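Local structure of D-alanine--D-alanine ligase (Coxiella burnetii, 3TQT) at residues 152-157 and 284-289. The protein catalyses the ATP-dependent joining of two D-alanines into D-alanyl-D-alanine, a building block of bacterial peptidoglycan, with magnesium or manganese as cofactor. Numbering follows the deposited sequence.
Sequences GIPVVD and QQIAID
Ile153 meets Ile286 and Asp289 of helix 277-293 with its two branches. At CB, chi1 of -72° sets CG1 beside the backbone N and leaves the CG2 methyl anti to it; CG2 touches Ile286 CG2 at 3.8 Å, methyl against methyl. With chi2 at 172° the other branch runs extended through CG1. Its CD1 rests on the backbone of Asp289, 3.6 Å from Asp289 C, and also touches Asp289 CB. The two isoleucines run antiparallel, Ile153 towards Asp289 and Ile286, by CD1, towards the ring of Pro154, whose CG is a looser 4.3 Å from that methyl. Asp289 offers this contact its backbone and CB; its OD1 accepts from Gln285 NE2 (2.9 Å), from above the carboxylate plane. Val314 of strand 312-318 touches both Ile153 and Ile286, and its backbone hydrogen-bonds with Pro154. At the start of the loop Gly152, with positive phi, is the C-prime residue of the Schellman motif that ends helix 141-150. The contact is apolar packing within the ATP-grasp fold, setting the connection from helix 141-150 to strand 159-161 against a helix that packs on the five-stranded antiparallel sheet bearing the predicted magnesium ligands.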
loop_
_atom_site.group_PDB
_atom_site.type_symbol
_atom_site.label_atom_id
_atom_site.label_comp_id
_atom_site.label_asym_id
_atom_site.label_seq_id
_atom_site.Cartn_x
_atom_site.Cartn_y
_atom_site.Cartn_z
ATOM N N GLY A 152 12.287 15.724 -7.322
ATOM C CA GLY A 152 13.476 16.147 -8.039
ATOM C C GLY A 152 14.449 15.044 -8.416
ATOM O O GLY A 152 15.567 15.324 -8.847
ATOM N N ILE A 153 14.048 13.788 -8.261
ATOM C CA ILE A 153 14.930 12.707 -8.674
ATOM C C ILE A 153 14.784 12.428 -10.164
ATOM O O ILE A 153 13.679 12.302 -10.676
ATOM C CB ILE A 153 14.740 11.443 -7.813
ATOM C CG1 ILE A 153 15.332 11.703 -6.421
ATOM C CG2 ILE A 153 15.406 10.232 -8.460
ATOM C CD1 ILE A 153 15.052 10.632 -5.415
ATOM N N PRO A 154 15.914 12.363 -10.870
ATOM C CA PRO A 154 15.922 12.154 -12.324
ATOM C C PRO A 154 15.388 10.767 -12.633
ATOM O O PRO A 154 15.915 9.804 -12.079
ATOM C CB PRO A 154 17.410 12.216 -12.686
ATOM C CG PRO A 154 18.094 12.804 -11.478
ATOM C CD PRO A 154 17.269 12.406 -10.299
ATOM N N VAL A 155 14.353 10.661 -13.466
ATOM C CA VAL A 155 13.856 9.342 -13.864
ATOM C C VAL A 155 13.709 9.239 -15.379
ATOM O O VAL A 155 13.603 10.246 -16.079
ATOM C CB VAL A 155 12.488 9.011 -13.208
ATOM C CG1 VAL A 155 12.587 9.137 -11.699
ATOM C CG2 VAL A 155 11.421 9.944 -13.743
ATOM N N VAL A 156 13.726 8.013 -15.879
ATOM C CA VAL A 156 13.374 7.755 -17.265
ATOM C C VAL A 156 11.933 8.206 -17.454
ATOM O O VAL A 156 11.059 7.847 -16.665
ATOM C CB VAL A 156 13.499 6.261 -17.595
ATOM C CG1 VAL A 156 13.027 5.989 -19.027
ATOM C CG2 VAL A 156 14.948 5.800 -17.400
ATOM N N ASP A 157 11.683 9.006 -18.484
ATOM C CA ASP A 157 10.352 9.561 -18.665
ATOM C C ASP A 157 9.363 8.454 -18.978
ATOM O O ASP A 157 9.750 7.355 -19.377
ATOM C CB ASP A 157 10.322 10.643 -19.750
ATOM C CG ASP A 157 9.063 11.516 -19.667
ATOM O OD1 ASP A 157 8.439 11.582 -18.576
ATOM O OD2 ASP A 157 8.687 12.137 -20.687
ATOM N N GLN A 284 24.981 6.007 -6.163
ATOM C CA GLN A 284 24.800 5.685 -4.760
ATOM C C GLN A 284 23.927 6.723 -4.058
ATOM O O GLN A 284 23.021 6.366 -3.300
ATOM C CB GLN A 284 26.154 5.507 -4.070
ATOM C CG GLN A 284 26.852 4.218 -4.489
ATOM C CD GLN A 284 28.281 4.137 -4.002
ATOM O OE1 GLN A 284 29.030 5.108 -4.074
ATOM N NE2 GLN A 284 28.664 2.976 -3.496
ATOM N N GLN A 285 24.162 8.004 -4.330
ATOM C CA GLN A 285 23.411 9.028 -3.616
ATOM C C GLN A 285 21.951 9.056 -4.030
ATOM O O GLN A 285 21.066 9.217 -3.189
ATOM C CB GLN A 285 24.015 10.414 -3.785
ATOM C CG GLN A 285 23.332 11.448 -2.890
ATOM C CD GLN A 285 23.520 11.157 -1.403
ATOM O OE1 GLN A 285 24.633 11.241 -0.889
ATOM N NE2 GLN A 285 22.430 10.805 -0.709
ATOM N N ILE A 286 21.704 8.896 -5.321
ATOM C CA ILE A 286 20.343 8.911 -5.836
ATOM C C ILE A 286 19.606 7.668 -5.362
ATOM O O ILE A 286 18.427 7.732 -5.017
ATOM C CB ILE A 286 20.316 8.984 -7.377
ATOM C CG1 ILE A 286 20.913 10.316 -7.843
ATOM C CG2 ILE A 286 18.886 8.862 -7.890
ATOM C CD1 ILE A 286 20.989 10.445 -9.339
ATOM N N ALA A 287 20.299 6.539 -5.321
ATOM C CA ALA A 287 19.668 5.321 -4.782
ATOM C C ALA A 287 19.169 5.549 -3.350
ATOM O O ALA A 287 18.039 5.185 -3.004
ATOM C CB ALA A 287 20.621 4.135 -4.846
ATOM N N ILE A 288 20.016 6.155 -2.523
ATOM C CA ILE A 288 19.662 6.458 -1.145
ATOM C C ILE A 288 18.534 7.477 -1.083
ATOM O O ILE A 288 17.584 7.308 -0.330
ATOM C CB ILE A 288 20.870 6.987 -0.360
ATOM C CG1 ILE A 288 21.816 5.835 -0.027
ATOM C CG2 ILE A 288 20.407 7.688 0.899
ATOM C CD1 ILE A 288 23.204 6.299 0.353
ATOM N N ASP A 289 18.631 8.532 -1.885
ATOM C CA ASP A 289 17.586 9.556 -1.901
ATOM C C ASP A 289 16.241 9.005 -2.388
ATOM O O ASP A 289 15.193 9.346 -1.851
ATOM C CB ASP A 289 18.009 10.740 -2.763
ATOM C CG ASP A 289 19.178 11.506 -2.166
ATOM O OD1 ASP A 289 19.545 11.234 -1.010
ATOM O OD2 ASP A 289 19.722 12.386 -2.854
#